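PDB 5O6Y: peptidoglycan N-acetylglucosamine deacetylase from Bacillus cereus, which removes acetyl groups from N-acetylglucosamine residues of cell wall peptidoglycan, using zinc as cofactor, and also acts on soluble chitin substrates and N-acetylchitooligomers. Local coordinates for residues Tyr12-Pro17 against Ile138-Val143; Ala24-Asp29 against Gly167-Gln172; Pro113-Pro118 against Phe208-Glu213. All coordinates share one frame; numbering follows the deposited sequence.

Contact 1: Tyr12-Pro17 against Ile138-Val143; sequences YAFSGP and IVQWSV. With NA (sodium ion), chain P; NA (sodium ion), chain O; NA (sodium ion), chain N; PE3 (3,6,9,12,15,18,21,24,27,30,33,36,39-tridecaoxahentetracontane-1,41-diol), chain I.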
loop_
_atom_site.group_PDB
_atom_site.type_symbol
_atom_site.label_atom_id
_atom_site.label_comp_id
_atom_site.label_asym_id
_atom_site.label_seq_id
_atom_site.Cartn_x
_atom_site.Cartn_y
_atom_site.Cartn_z
ATOM N N TYR A 12 2.839 -6.947 -12.218
ATOM C CA TYR A 12 1.483 -6.658 -11.771
ATOM C C TYR A 12 0.968 -7.871 -11.012
ATOM O O TYR A 12 1.060 -8.996 -11.514
ATOM C CB TYR A 12 0.593 -6.336 -12.981
ATOM C CG TYR A 12 -0.839 -5.960 -12.676
ATOM C CD1 TYR A 12 -1.160 -4.702 -12.187
ATOM C CD2 TYR A 12 -1.876 -6.851 -12.921
ATOM C CE1 TYR A 12 -2.470 -4.350 -11.923
ATOM C CE2 TYR A 12 -3.188 -6.508 -12.663
ATOM C CZ TYR A 12 -3.480 -5.258 -12.165
ATOM O OH TYR A 12 -4.788 -4.917 -11.907
ATOM N N ALA A 13 0.442 -7.653 -9.808
ATOM C CA ALA A 13 0.018 -8.772 -8.978
ATOM C C ALA A 13 -1.025 -8.309 -7.970
ATOM O O ALA A 13 -1.090 -7.132 -7.607
ATOM C CB ALA A 13 1.208 -9.412 -8.253
ATOM N N PHE A 14 -1.837 -9.268 -7.520
ATOM C CA PHE A 14 -2.832 -9.037 -6.482
ATOM C C PHE A 14 -2.455 -9.631 -5.134
ATOM O O PHE A 14 -2.939 -9.142 -4.108
ATOM C CB PHE A 14 -4.192 -9.614 -6.904
ATOM C CG PHE A 14 -4.783 -8.951 -8.113
ATOM C CD1 PHE A 14 -4.458 -9.387 -9.387
ATOM C CD2 PHE A 14 -5.663 -7.892 -7.977
ATOM C CE1 PHE A 14 -4.998 -8.777 -10.502
ATOM C CE2 PHE A 14 -6.206 -7.280 -9.089
ATOM C CZ PHE A 14 -5.875 -7.722 -10.352
ATOM N N SER A 15 -1.616 -10.663 -5.107
ATOM C CA SER A 15 -1.242 -11.332 -3.869
ATOM C C SER A 15 0.136 -11.950 -4.056
ATOM O O SER A 15 0.717 -11.903 -5.144
ATOM C CB SER A 15 -2.291 -12.376 -3.471
ATOM O OG SER A 15 -2.581 -13.253 -4.546
ATOM N N GLY A 16 0.660 -12.540 -2.984
ATOM C CA GLY A 16 2.002 -13.071 -2.989
ATOM C C GLY A 16 2.072 -14.583 -3.074
ATOM O O GLY A 16 1.079 -15.266 -3.348
ATOM N N PRO A 17 3.262 -15.135 -2.831
ATOM C CA PRO A 17 3.463 -16.579 -3.010
ATOM C C PRO A 17 2.594 -17.403 -2.071
ATOM O O PRO A 17 2.415 -17.067 -0.898
ATOM C CB PRO A 17 4.953 -16.769 -2.709
ATOM C CG PRO A 17 5.562 -15.424 -2.950
ATOM C CD PRO A 17 4.520 -14.440 -2.513
ATOM N N ILE A 138 3.469 -2.777 -9.996
ATOM C CA ILE A 138 2.145 -2.424 -9.498
ATOM C C ILE A 138 1.585 -3.580 -8.688
ATOM O O ILE A 138 1.568 -4.721 -9.146
ATOM C CB ILE A 138 1.176 -2.038 -10.639
ATOM C CG1 ILE A 138 1.516 -0.658 -11.208
ATOM C CG2 ILE A 138 -0.261 -2.036 -10.138
ATOM C CD1 ILE A 138 2.613 -0.668 -12.238
ATOM N N VAL A 139 1.132 -3.281 -7.474
ATOM C CA VAL A 139 0.547 -4.276 -6.585
ATOM C C VAL A 139 -0.813 -3.767 -6.139
ATOM O O VAL A 139 -0.910 -2.686 -5.545
ATOM C CB VAL A 139 1.442 -4.566 -5.371
ATOM C CG1 VAL A 139 0.693 -5.413 -4.355
ATOM C CG2 VAL A 139 2.718 -5.263 -5.812
ATOM N N GLN A 140 -1.860 -4.537 -6.428
ATOM C CA GLN A 140 -3.198 -4.210 -5.955
ATOM C C GLN A 140 -3.408 -4.781 -4.558
ATOM O O GLN A 140 -2.624 -4.499 -3.646
ATOM C CB GLN A 140 -4.257 -4.742 -6.923
ATOM C CG GLN A 140 -4.076 -4.293 -8.367
ATOM C CD GLN A 140 -4.607 -2.894 -8.631
ATOM O OE1 GLN A 140 -4.729 -2.077 -7.718
ATOM N NE2 GLN A 140 -4.931 -2.616 -9.888
ATOM N N TRP A 141 -4.451 -5.590 -4.381
ATOM C CA TRP A 141 -4.750 -6.184 -3.085
ATOM C C TRP A 141 -5.708 -7.349 -3.288
ATOM O O TRP A 141 -6.381 -7.450 -4.318
ATOM C CB TRP A 141 -5.355 -5.158 -2.121
ATOM C CG TRP A 141 -6.650 -4.585 -2.608
ATOM C CD1 TRP A 141 -7.907 -5.049 -2.340
ATOM C CD2 TRP A 141 -6.817 -3.447 -3.461
ATOM N NE1 TRP A 141 -8.844 -4.267 -2.969
ATOM C CE2 TRP A 141 -8.202 -3.276 -3.665
ATOM C CE3 TRP A 141 -5.932 -2.554 -4.072
ATOM C CZ2 TRP A 141 -8.719 -2.253 -4.454
ATOM C CZ3 TRP A 141 -6.449 -1.535 -4.853
ATOM C CH2 TRP A 141 -7.828 -1.394 -5.036
ATOM N N SER A 142 -5.764 -8.229 -2.285
ATOM C CA SER A 142 -6.672 -9.366 -2.306
ATOM C C SER A 142 -7.590 -9.442 -1.095
ATOM O O SER A 142 -8.511 -10.268 -1.095
ATOM C CB SER A 142 -5.886 -10.685 -2.422
ATOM O OG SER A 142 -5.052 -10.897 -1.297
ATOM N N VAL A 143 -7.369 -8.625 -0.068
ATOM C CA VAL A 143 -8.250 -8.544 1.092
ATOM C C VAL A 143 -8.575 -7.076 1.321
ATOM O O VAL A 143 -7.675 -6.270 1.586
ATOM C CB VAL A 143 -7.619 -9.159 2.354
ATOM C CG1 VAL A 143 -8.585 -9.064 3.527
ATOM C CG2 VAL A 143 -7.224 -10.603 2.106
HETATM NA NA NA P . -1.472 -15.467 -3.605
HETATM NA NA NA O . -3.396 -13.134 -7.054
HETATM NA NA NA N . -5.508 -13.497 -0.435
HETATM O O25 PE3 I . -10.065 -5.889 -6.035
HETATM C C24 PE3 I . -8.666 -5.944 -6.068
HETATM C C23 PE3 I . -8.184 -5.210 -7.317
HETATM O O22 PE3 I . -9.168 -4.290 -7.696
HETATM O O HOH W 1 -1.760 -11.704 -8.600
HETATM O O HOH W 2 -8.401 -13.551 -0.897
HETATM O O HOH W 3 -3.341 -15.343 -1.420
#
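Tyr12 and Ala13 run parallel to Ile138 and Val139, with Tyr12 bridged to Ile138 and Ala13 to Val139. Ala13 N donates to Ile138 O (3.2 Å), and Gln140 N donates to Ala13 O (3.0 Å). Each of these two carbonyls also receives a CA-H contact, from Tyr12 and Val139 respectively. Strand 12-13 is an outermost strand of a small parallel sheet, in which 137-139 lies in the middle and 115-116 on its far side.

Tyr12 and Ile138 share one face of this sheet. Tyr12 CG is anti to the backbone N (chi1 -178°), which brings one ring edge to Ile138 CG2 and Gln140 NE2. CD1 on that edge touches Ile138 CG2 at 3.5 Å. Further out, Gln140 NE2 donates to Tyr12 OH over 3.1 Å. The bond is nearly straight (171°), and the hydroxyl lies in the amide plane. The amide stands 79° from the ring. NE2 also bonds to Gly121 O, so two partners fix the turn of the amide. Phe14 lies alongside Gln140, with its CD2 3.6 Å from Gln140 CB. Trp141 O sits at the edge of the Phe14 ring.

Trp141 CB points away from Tyr12-Pro17. Its indole helps line the pocket of the bound hydroxamate, and a bound polyether covers part of one indole face. Beyond the strands, Ser15 OG binds two sodium ions, each at 2.6 Å. Ser142 OG binds a third at 2.8 Å, together with Ser168.

The chemistry is graded along the contact: backbone bonds and a doubly held amide fix the buried end, while at the other end serine hydroxyls meet sodium ions and water.

Contact 2: Ala24-Asp29 against Gly167-Gln172; sequences ALTFDD and GSVILQ. With NA (sodium ion), chain N; 5YA (4-naphthalen-1-yl-~{N}-oxidanyl-benzamide), chain H.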
loop_
_atom_site.group_PDB
_atom_site.type_symbol
_atom_site.label_atom_id
_atom_site.label_comp_id
_atom_site.label_asym_id
_atom_site.label_seq_id
_atom_site.Cartn_x
_atom_site.Cartn_y
_atom_site.Cartn_z
ATOM N N ALA A 24 0.820 -9.286 3.966
ATOM C CA ALA A 24 1.339 -7.933 3.800
ATOM C C ALA A 24 0.258 -6.924 4.151
ATOM O O ALA A 24 -0.821 -6.935 3.552
ATOM C CB ALA A 24 1.836 -7.703 2.370
ATOM N N LEU A 25 0.551 -6.056 5.117
ATOM C CA LEU A 25 -0.303 -4.921 5.436
ATOM C C LEU A 25 0.121 -3.720 4.597
ATOM O O LEU A 25 1.309 -3.391 4.532
ATOM C CB LEU A 25 -0.220 -4.577 6.924
ATOM C CG LEU A 25 -0.755 -5.591 7.937
ATOM C CD1 LEU A 25 -0.314 -5.227 9.351
ATOM C CD2 LEU A 25 -2.269 -5.672 7.854
ATOM N N THR A 26 -0.848 -3.078 3.951
ATOM C CA THR A 26 -0.605 -1.875 3.169
ATOM C C THR A 26 -1.578 -0.784 3.596
ATOM O O THR A 26 -2.693 -1.065 4.042
ATOM C CB THR A 26 -0.735 -2.130 1.657
ATOM O OG1 THR A 26 -2.073 -2.540 1.345
ATOM C CG2 THR A 26 0.244 -3.209 1.206
ATOM N N PHE A 27 -1.143 0.466 3.450
ATOM C CA PHE A 27 -1.906 1.623 3.905
ATOM C C PHE A 27 -1.849 2.708 2.841
ATOM O O PHE A 27 -0.778 2.987 2.295
ATOM C CB PHE A 27 -1.369 2.146 5.244
ATOM C CG PHE A 27 -1.451 1.139 6.362
ATOM C CD1 PHE A 27 -2.581 1.053 7.156
ATOM C CD2 PHE A 27 -0.398 0.274 6.614
ATOM C CE1 PHE A 27 -2.658 0.127 8.181
ATOM C CE2 PHE A 27 -0.470 -0.656 7.637
ATOM C CZ PHE A 27 -1.601 -0.729 8.420
ATOM N N ASP A 28 -2.996 3.320 2.555
ATOM C CA ASP A 28 -3.143 4.230 1.429
ATOM C C ASP A 28 -3.572 5.619 1.883
ATOM O O ASP A 28 -4.177 5.786 2.947
ATOM C CB ASP A 28 -4.167 3.692 0.425
ATOM C CG ASP A 28 -3.585 2.635 -0.487
ATOM O OD1 ASP A 28 -2.398 2.297 -0.323
ATOM O OD2 ASP A 28 -4.308 2.146 -1.374
ATOM N N ASP A 29 -3.238 6.608 1.051
ATOM C CA ASP A 29 -3.685 8.000 1.047
ATOM C C ASP A 29 -2.878 8.891 1.982
ATOM O O ASP A 29 -3.078 10.102 1.968
ATOM C CB ASP A 29 -5.182 8.160 1.371
ATOM C CG ASP A 29 -6.069 7.454 0.375
ATOM O OD1 ASP A 29 -5.629 7.234 -0.769
ATOM O OD2 ASP A 29 -7.208 7.107 0.736
ATOM N N GLY A 167 0.090 -15.220 1.416
ATOM C CA GLY A 167 0.274 -14.321 0.299
ATOM C C GLY A 167 -0.727 -13.191 0.203
ATOM O O GLY A 167 -0.664 -12.413 -0.756
ATOM N N SER A 168 -1.641 -13.066 1.164
ATOM C CA SER A 168 -2.656 -12.023 1.101
ATOM C C SER A 168 -2.030 -10.638 1.226
ATOM O O SER A 168 -1.109 -10.421 2.020
ATOM C CB SER A 168 -3.695 -12.220 2.204
ATOM O OG SER A 168 -4.462 -13.390 1.986
ATOM N N VAL A 169 -2.537 -9.699 0.431
ATOM C CA VAL A 169 -2.158 -8.293 0.508
ATOM C C VAL A 169 -3.388 -7.526 0.972
ATOM O O VAL A 169 -4.392 -7.452 0.254
ATOM C CB VAL A 169 -1.643 -7.763 -0.837
ATOM C CG1 VAL A 169 -1.309 -6.282 -0.728
ATOM C CG2 VAL A 169 -0.426 -8.558 -1.291
ATOM N N ILE A 170 -3.319 -6.955 2.172
ATOM C CA ILE A 170 -4.474 -6.350 2.830
ATOM C C ILE A 170 -4.442 -4.846 2.606
ATOM O O ILE A 170 -3.373 -4.225 2.641
ATOM C CB ILE A 170 -4.486 -6.688 4.333
ATOM C CG1 ILE A 170 -4.234 -8.185 4.535
ATOM C CG2 ILE A 170 -5.805 -6.280 4.959
ATOM C CD1 ILE A 170 -3.981 -8.585 5.971
ATOM N N LEU A 171 -5.610 -4.255 2.379
ATOM C CA LEU A 171 -5.718 -2.837 2.062
ATOM C C LEU A 171 -6.364 -2.102 3.229
ATOM O O LEU A 171 -7.471 -2.448 3.652
ATOM C CB LEU A 171 -6.516 -2.630 0.776
ATOM C CG LEU A 171 -7.023 -1.222 0.452
ATOM C CD1 LEU A 171 -5.911 -0.187 0.494
ATOM C CD2 LEU A 171 -7.690 -1.230 -0.903
ATOM N N GLN A 172 -5.668 -1.098 3.751
ATOM C CA GLN A 172 -6.236 -0.172 4.719
ATOM C C GLN A 172 -5.888 1.251 4.301
ATOM O O GLN A 172 -5.102 1.477 3.376
ATOM C CB GLN A 172 -5.746 -0.468 6.142
ATOM C CG GLN A 172 -6.489 -1.614 6.814
ATOM C CD GLN A 172 -5.927 -1.954 8.182
ATOM O OE1 GLN A 172 -4.744 -2.264 8.319
ATOM N NE2 GLN A 172 -6.776 -1.898 9.204
HETATM NA NA NA N . -5.508 -13.497 -0.435
HETATM C C1 5YA H . -14.135 -0.940 -2.232
HETATM C C2 5YA H . -13.046 -0.067 -2.150
HETATM C C3 5YA H . -12.228 0.171 -3.254
HETATM C C4 5YA H . -12.498 -0.500 -4.487
HETATM C C5 5YA H . -13.610 -1.391 -4.569
HETATM C C6 5YA H . -14.429 -1.604 -3.421
HETATM C C7 5YA H . -11.687 -0.296 -5.643
HETATM C C8 5YA H . -11.986 -0.965 -6.826
HETATM O O1 5YA H . -6.485 3.101 -2.808
HETATM C C9 5YA H . -13.076 -1.837 -6.905
HETATM C C10 5YA H . -13.888 -2.059 -5.798
HETATM C C11 5YA H . -11.069 1.102 -3.118
HETATM C C12 5YA H . -9.798 0.568 -3.045
HETATM C C13 5YA H . -8.697 1.391 -2.916
HETATM N N1 5YA H . -7.724 4.904 -2.428
HETATM C C14 5YA H . -8.856 2.759 -2.843
HETATM C C15 5YA H . -10.130 3.309 -2.907
HETATM C C16 5YA H . -11.237 2.480 -3.042
HETATM C C17 5YA H . -7.597 3.616 -2.693
HETATM O O2 5YA H . -6.568 5.692 -2.284
HETATM O O HOH W 4 -3.228 -2.970 5.955
HETATM O O HOH W 2 -8.401 -13.551 -0.897
#
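Ala24-Asp29 and Gly167-Gln172 are joined first by their backbones, as parallel strands whose N-to-C directions differ by 26°. They belong to the distorted beta/alpha barrel of the polysaccharide deacetylase (NodB) family. Ala24 N donates to Ser168 O and Ile170 N to Ala24 O (2.9 Å). The alternation continues with Thr26 N to Ile170 O, Gln172 N to Thr26 O, and Asp28 N to Gln172 O (2.9 Å).

Polar side chains add to this. Thr26 OG1 lies between its own backbone N and carbonyl carbon (chi1 62°). The hydroxyl is modelled as a second donor to Ile170 O, at a length too short to trust in detail. Arg117 also bonds to this hydroxyl. A water donates to both Thr26 O (2.8 Å) and Gln172 OE1 (2.9 Å), linking the strands on the Phe27 side.

Side-chain packing follows the two faces. Leu25 CD2 meets Ile170 CD1 at 3.9 Å, side by side. Gln172 CB and OE1 approach the CE1 side of the Phe27 ring. On the other face the Thr26 and Val169 side chains cross at about a right angle, CG2 against CG1. Leu171 CD1 comes against Asp28 OD2 (3.4 Å), while its CD2 packs on the phenyl ring of the hydroxamate.

Asp28, the predicted proton acceptor, has OD2 2.8 Å from hydroxamate O1. Asp29 is a zinc ligand of the enzyme with His79 and His83; no zinc is modelled here, and the hydroxamate bonds to both histidines. The pairing holds the strand up to Asp28, from which the chain passes directly to Asp29, and Leu171 supplies an apolar surface beside Asp28.

Contact 3: Pro113-Pro118 against Phe208-Glu213; sequences PKFIRP and FQTSKE. With SO4 (sulfate ion), chain G.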
loop_
_atom_site.group_PDB
_atom_site.type_symbol
_atom_site.label_atom_id
_atom_site.label_comp_id
_atom_site.label_asym_id
_atom_site.label_seq_id
_atom_site.Cartn_x
_atom_site.Cartn_y
_atom_site.Cartn_z
ATOM N N PRO A 113 10.648 5.124 -4.930
ATOM C CA PRO A 113 9.898 3.894 -4.654
ATOM C C PRO A 113 9.643 3.086 -5.918
ATOM O O PRO A 113 9.323 3.632 -6.977
ATOM C CB PRO A 113 8.590 4.406 -4.040
ATOM C CG PRO A 113 8.925 5.766 -3.512
ATOM C CD PRO A 113 9.930 6.326 -4.474
ATOM N N LYS A 114 9.791 1.770 -5.795
ATOM C CA LYS A 114 9.567 0.865 -6.914
ATOM C C LYS A 114 8.102 0.479 -7.071
ATOM O O LYS A 114 7.658 0.198 -8.191
ATOM C CB LYS A 114 10.412 -0.402 -6.743
ATOM C CG LYS A 114 10.404 -1.336 -7.944
ATOM C CD LYS A 114 10.926 -2.713 -7.573
ATOM C CE LYS A 114 11.156 -3.575 -8.803
ATOM N NZ LYS A 114 12.256 -3.041 -9.650
ATOM N N PHE A 115 7.340 0.467 -5.981
ATOM C CA PHE A 115 5.973 -0.033 -6.008
ATOM C C PHE A 115 4.985 1.097 -6.269
ATOM O O PHE A 115 5.077 2.169 -5.661
ATOM C CB PHE A 115 5.640 -0.748 -4.698
ATOM C CG PHE A 115 6.239 -2.120 -4.598
ATOM C CD1 PHE A 115 7.561 -2.290 -4.223
ATOM C CD2 PHE A 115 5.485 -3.241 -4.900
ATOM C CE1 PHE A 115 8.117 -3.553 -4.143
ATOM C CE2 PHE A 115 6.036 -4.506 -4.821
ATOM C CZ PHE A 115 7.353 -4.661 -4.442
ATOM N N ILE A 116 4.051 0.846 -7.183
ATOM C CA ILE A 116 2.961 1.757 -7.505
ATOM C C ILE A 116 1.651 1.057 -7.174
ATOM O O ILE A 116 1.510 -0.148 -7.405
ATOM C CB ILE A 116 2.991 2.177 -8.992
ATOM C CG1 ILE A 116 4.226 3.024 -9.297
ATOM C CG2 ILE A 116 1.726 2.934 -9.378
ATOM C CD1 ILE A 116 4.265 3.528 -10.723
ATOM N N ARG A 117 0.701 1.803 -6.617
ATOM C CA ARG A 117 -0.670 1.324 -6.473
ATOM C C ARG A 117 -1.589 2.359 -7.103
ATOM O O ARG A 117 -1.590 3.530 -6.669
ATOM C CB ARG A 117 -1.053 1.075 -5.014
ATOM C CG ARG A 117 -2.507 0.654 -4.852
ATOM C CD ARG A 117 -2.812 0.182 -3.443
ATOM N NE ARG A 117 -2.264 -1.143 -3.171
ATOM C CZ ARG A 117 -2.250 -1.705 -1.966
ATOM N NH1 ARG A 117 -2.748 -1.051 -0.926
ATOM N NH2 ARG A 117 -1.733 -2.915 -1.801
ATOM N N PRO A 118 -2.372 1.997 -8.114
ATOM C CA PRO A 118 -3.271 2.966 -8.736
ATOM C C PRO A 118 -4.493 3.199 -7.870
ATOM O O PRO A 118 -5.074 2.245 -7.330
ATOM C CB PRO A 118 -3.643 2.295 -10.067
ATOM C CG PRO A 118 -3.550 0.835 -9.770
ATOM C CD PRO A 118 -2.440 0.675 -8.761
ATOM N N PHE A 208 7.564 -10.120 -2.801
ATOM C CA PHE A 208 7.811 -10.357 -4.216
ATOM C C PHE A 208 9.296 -10.425 -4.550
ATOM O O PHE A 208 9.653 -10.443 -5.733
ATOM C CB PHE A 208 7.107 -9.285 -5.055
ATOM C CG PHE A 208 5.614 -9.257 -4.861
ATOM C CD1 PHE A 208 4.806 -10.209 -5.463
ATOM C CD2 PHE A 208 5.019 -8.294 -4.062
ATOM C CE1 PHE A 208 3.435 -10.198 -5.279
ATOM C CE2 PHE A 208 3.644 -8.280 -3.874
ATOM C CZ PHE A 208 2.852 -9.234 -4.484
ATOM N N GLN A 209 10.161 -10.481 -3.538
ATOM C CA GLN A 209 11.599 -10.694 -3.708
ATOM C C GLN A 209 12.197 -9.718 -4.721
ATOM O O GLN A 209 12.795 -10.101 -5.728
ATOM C CB GLN A 209 11.890 -12.145 -4.098
ATOM C CG GLN A 209 11.709 -13.131 -2.955
ATOM C CD GLN A 209 12.608 -12.814 -1.773
ATOM O OE1 GLN A 209 13.788 -13.163 -1.769
ATOM N NE2 GLN A 209 12.053 -12.145 -0.767
ATOM N N THR A 210 12.023 -8.433 -4.430
ATOM C CA THR A 210 12.568 -7.381 -5.272
ATOM C C THR A 210 12.973 -6.214 -4.384
ATOM O O THR A 210 12.600 -6.139 -3.211
ATOM C CB THR A 210 11.563 -6.945 -6.346
ATOM O OG1 THR A 210 12.261 -6.326 -7.434
ATOM C CG2 THR A 210 10.553 -5.956 -5.772
ATOM N N SER A 211 13.754 -5.302 -4.956
ATOM C CA SER A 211 14.208 -4.141 -4.209
ATOM C C SER A 211 13.046 -3.193 -3.929
ATOM O O SER A 211 12.026 -3.190 -4.623
ATOM C CB SER A 211 15.307 -3.405 -4.974
ATOM O OG SER A 211 15.685 -2.216 -4.299
ATOM N N LYS A 212 13.211 -2.382 -2.884
ATOM C CA LYS A 212 12.227 -1.357 -2.566
ATOM C C LYS A 212 12.376 -0.117 -3.435
ATOM O O LYS A 212 11.447 0.696 -3.498
ATOM C CB LYS A 212 12.337 -0.954 -1.095
ATOM C CG LYS A 212 13.642 -0.260 -0.756
ATOM C CD LYS A 212 13.611 0.354 0.632
ATOM C CE LYS A 212 14.914 1.081 0.927
ATOM N NZ LYS A 212 14.896 1.750 2.257
ATOM N N GLU A 213 13.515 0.046 -4.100
ATOM C CA GLU A 213 13.799 1.219 -4.908
ATOM C C GLU A 213 13.890 0.843 -6.380
ATOM O O GLU A 213 14.065 -0.323 -6.743
ATOM C CB GLU A 213 15.098 1.897 -4.459
ATOM C CG GLU A 213 16.322 1.004 -4.538
ATOM C CD GLU A 213 17.607 1.755 -4.254
ATOM O OE1 GLU A 213 17.612 2.997 -4.393
ATOM O OE2 GLU A 213 18.610 1.105 -3.891
HETATM S S SO4 G . 16.829 -2.918 -1.009
HETATM O O1 SO4 G . 16.921 -4.080 -1.889
HETATM O O2 SO4 G . 15.543 -2.932 -0.314
HETATM O O3 SO4 G . 17.918 -2.967 -0.037
HETATM O O4 SO4 G . 16.946 -1.694 -1.801
HETATM O O HOH W 5 8.705 0.797 -2.987
#
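Lys114 N donates to Lys212 O over 3.0 Å. The donor sits above the carbonyl plane, 38° out of it. Beside this bond a water donates to Lys212 O and weakly accepts from Phe115 N. This is the start of the tight part of the contact. Lys114 CG is anti to the backbone N (chi1 -172°), and the chain stays extended to CE, running alongside the 210-213 backbone, from Glu213 toward Thr210. Its CD is 3.2 Å from Ser211 O, and its CE is 3.3 Å from Thr210 OG1. The methylenes do the touching. The ammonium bonds to Asn135 O. Thr210 CG2 comes from the opposite direction to meet Phe115 CZ at 3.7 Å. Phe208 CD2 lies at the edge of the Phe115 ring, 4.0 Å from CE2.

Phe115 belongs to strand 115-116, an outermost strand of the small parallel sheet. The segment 208-213 is the tail that follows helix 204-207 and packs against Phe115 at the start of this strand. Within the tail, Ser211 OG accepts from Glu213 N (3.1 Å), an ST turn.

From that turn outward the contact is loose. Lys212 and Glu213 direct their CB atoms away from Pro113-Pro118, and both side chains touch Tyr111. On the exposed side Ser211 OG also donates to a sulfate ion (2.8 Å), probably from the crystallisation liquor, and Lys212 CG packs against the same ion.

How the contacts relate
Contacts 1 and 2 have centres about 9 Å apart; contact 3 lies about 12 Å from contact 1 and 13 Å from contact 2. The segments come in the order 12-17, 24-29, 113-118, 138-143, 167-172, 208-213, so the first halves of all three contacts precede the second halves. Contacts 1 and 3 share the small parallel sheet through strands 137-139 and 115-116. Contact 2 lies in the larger parallel sheet. Both sheets are parts of the distorted beta/alpha barrel. Ser142 N and Val169 O link contacts 1 and 2, which also share a sodium ion. Arg117 bonds to Val139 O and Thr26 OG1, joining the two sheets beside the hydroxamate pocket.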